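Local coordinates for lipoprotein (Bacillus anthracis, PDB 4JG9) that is a putative lipoprotein of unknown function, containing a DUF4871 domain and possibly binding lipid, at residues Asn88-Tyr93 / Leu145-Pro150. Residues are numbered along the deposited sequence; the frame is centred on the assembly and turned at random.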
loop_
_atom_site.group_PDB
_atom_site.type_symbol
_atom_site.label_atom_id
_atom_site.label_comp_id
_atom_site.label_asym_id
_atom_site.label_seq_id
_atom_site.Cartn_x
_atom_site.Cartn_y
_atom_site.Cartn_z
ATOM N N ASN A 88 13.725 -7.330 -7.847
ATOM C CA ASN A 88 14.242 -7.667 -9.167
ATOM C C ASN A 88 13.684 -6.699 -10.196
ATOM O O ASN A 88 12.464 -6.495 -10.283
ATOM C CB ASN A 88 13.889 -9.114 -9.532
ATOM C CG ASN A 88 14.514 -9.568 -10.860
ATOM O OD1 ASN A 88 15.553 -9.052 -11.293
ATOM N ND2 ASN A 88 13.893 -10.571 -11.491
ATOM N N GLU A 89 14.579 -6.061 -10.945
ATOM C CA GLU A 89 14.133 -5.163 -11.997
ATOM C C GLU A 89 13.738 -6.026 -13.187
ATOM O O GLU A 89 14.567 -6.748 -13.744
ATOM C CB GLU A 89 15.228 -4.168 -12.375
ATOM C CG GLU A 89 14.790 -3.126 -13.402
ATOM C CD GLU A 89 15.909 -2.165 -13.795
ATOM O OE1 GLU A 89 16.916 -2.624 -14.382
ATOM O OE2 GLU A 89 15.781 -0.951 -13.515
ATOM N N ILE A 90 12.470 -5.970 -13.571
ATOM C CA ILE A 90 12.024 -6.800 -14.674
ATOM C C ILE A 90 11.434 -5.962 -15.789
ATOM O O ILE A 90 10.611 -5.078 -15.564
ATOM C CB ILE A 90 11.018 -7.863 -14.201
ATOM C CG1 ILE A 90 11.720 -8.782 -13.198
ATOM C CG2 ILE A 90 10.499 -8.673 -15.390
ATOM C CD1 ILE A 90 10.885 -9.891 -12.621
HETATM N N MSE A 91 11.892 -6.226 -17.004
HETATM C CA MSE A 91 11.409 -5.470 -18.133
HETATM C C MSE A 91 9.976 -5.867 -18.502
HETATM O O MSE A 91 9.653 -7.053 -18.651
HETATM C CB MSE A 91 12.378 -5.602 -19.306
HETATM C CG MSE A 91 13.400 -4.445 -19.359
HETATM SE SE MSE A 91 12.540 -2.876 -20.161
HETATM C CE MSE A 91 11.494 -3.968 -21.379
ATOM N N TRP A 92 9.109 -4.865 -18.608
ATOM C CA TRP A 92 7.736 -5.100 -19.029
ATOM C C TRP A 92 7.551 -4.661 -20.474
ATOM O O TRP A 92 8.203 -3.714 -20.928
ATOM C CB TRP A 92 6.758 -4.383 -18.111
ATOM C CG TRP A 92 6.518 -5.144 -16.859
ATOM C CD1 TRP A 92 7.427 -5.397 -15.866
ATOM C CD2 TRP A 92 5.292 -5.756 -16.448
ATOM N NE1 TRP A 92 6.844 -6.140 -14.867
ATOM C CE2 TRP A 92 5.531 -6.369 -15.193
ATOM C CE3 TRP A 92 4.015 -5.847 -17.013
ATOM C CZ2 TRP A 92 4.540 -7.062 -14.493
ATOM C CZ3 TRP A 92 3.026 -6.541 -16.313
ATOM C CH2 TRP A 92 3.299 -7.136 -15.065
ATOM N N TYR A 93 6.673 -5.361 -21.190
ATOM C CA TYR A 93 6.475 -5.118 -22.614
ATOM C C TYR A 93 5.009 -4.875 -22.938
ATOM O O TYR A 93 4.136 -5.680 -22.566
ATOM C CB TYR A 93 6.985 -6.315 -23.426
ATOM C CG TYR A 93 8.462 -6.582 -23.279
ATOM C CD1 TYR A 93 8.945 -7.359 -22.232
ATOM C CD2 TYR A 93 9.377 -6.079 -24.197
ATOM C CE1 TYR A 93 10.307 -7.620 -22.099
ATOM C CE2 TYR A 93 10.736 -6.329 -24.070
ATOM C CZ TYR A 93 11.196 -7.104 -23.023
ATOM O OH TYR A 93 12.544 -7.361 -22.886
ATOM N N LEU A 145 10.459 -2.355 -14.434
ATOM C CA LEU A 145 9.786 -2.243 -13.152
ATOM C C LEU A 145 10.484 -3.109 -12.117
ATOM O O LEU A 145 10.763 -4.294 -12.356
ATOM C CB LEU A 145 8.336 -2.701 -13.280
ATOM C CG LEU A 145 7.467 -1.900 -14.247
ATOM C CD1 LEU A 145 6.061 -2.493 -14.302
ATOM C CD2 LEU A 145 7.432 -0.448 -13.821
ATOM N N THR A 146 10.760 -2.532 -10.959
ATOM C CA THR A 146 11.375 -3.295 -9.886
ATOM C C THR A 146 10.287 -3.834 -8.965
ATOM O O THR A 146 9.477 -3.072 -8.411
ATOM C CB THR A 146 12.393 -2.449 -9.106
ATOM O OG1 THR A 146 13.395 -1.971 -10.012
ATOM C CG2 THR A 146 13.072 -3.274 -8.026
HETATM N N MSE A 147 10.266 -5.154 -8.812
HETATM C CA MSE A 147 9.196 -5.809 -8.072
HETATM C C MSE A 147 9.726 -6.670 -6.953
HETATM O O MSE A 147 10.881 -7.094 -6.978
HETATM C CB MSE A 147 8.382 -6.701 -9.007
HETATM C CG MSE A 147 7.889 -6.015 -10.260
HETATM SE SE MSE A 147 6.746 -7.174 -11.353
HETATM C CE MSE A 147 8.057 -8.311 -12.032
ATOM N N SER A 148 8.856 -6.963 -5.991
ATOM C CA SER A 148 9.172 -7.899 -4.930
ATOM C C SER A 148 7.884 -8.533 -4.407
ATOM O O SER A 148 6.900 -7.831 -4.191
ATOM C CB SER A 148 9.923 -7.184 -3.801
ATOM O OG SER A 148 10.418 -8.118 -2.850
ATOM N N LEU A 149 7.889 -9.854 -4.238
ATOM C CA LEU A 149 6.772 -10.588 -3.639
ATOM C C LEU A 149 7.186 -11.119 -2.271
ATOM O O LEU A 149 8.296 -11.637 -2.112
ATOM C CB LEU A 149 6.339 -11.763 -4.517
ATOM C CG LEU A 149 5.435 -11.515 -5.733
ATOM C CD1 LEU A 149 4.337 -10.536 -5.348
ATOM C CD2 LEU A 149 6.224 -11.032 -6.934
ATOM N N PRO A 150 6.301 -10.989 -1.275
ATOM C CA PRO A 150 6.638 -11.315 0.116
ATOM C C PRO A 150 6.845 -12.794 0.419
ATOM O O PRO A 150 7.518 -13.093 1.401
ATOM C CB PRO A 150 5.435 -10.785 0.910
ATOM C CG PRO A 150 4.321 -10.705 -0.076
ATOM C CD PRO A 150 4.954 -10.404 -1.405
#
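Trp92 meets two side chains of the facing strand, Leu145 over a face and Met147 (selenomethionine) at an edge. Leu145 CD1 sits 3.6 Å from the centroid of the five-membered ring, 12° off the ring normal, a CH-pi contact. Met147 comes to the edge of the indole, at NE1 and CZ2. Its SE is 3.7 Å from Trp92 NE1, a Met-aromatic contact made near the ring plane. The side chains of Leu145 and Met147 each cross that of Trp92 at about a right angle. Beyond SE the Met147 chain bends, with chi3 at -73°, and CE turns to Ile90. There it packs 3.3 Å from Ile90 CD1 and also meets CB. The indole reaches the second sheet, where Leu157 and Ile159 of strand 153-161 touch it; Met77 of strand 75-78 packs on Ile90, Trp92 and Met147.

The backbones form an antiparallel ladder that joins strands 88-94 and 142-147, the latter an outermost strand of its five-stranded sheet within the chain. Asn88 and Met147 are a hydrogen-bonded pair: Asn88 N bonds to Met147 O and Met147 N to Asn88 O, each at 3.0 Å. Ile90 and Leu145 are the next such pair. Ile90 N gives a nearly straight bond of 2.7 Å to Leu145 O, and Leu145 N returns one to Ile90 O.

Between them, Glu89 and Thr146 form a non-hydrogen-bonded pair with CA atoms 3.9 Å apart. Their side chains lie on the other face of the sheet. Thr146 OG1 touches CB of the exposed Glu89 at 3.7 Å. Thr146 N, pointing away from strand 88-94, hydrogen-bonds to Gln122 OE1.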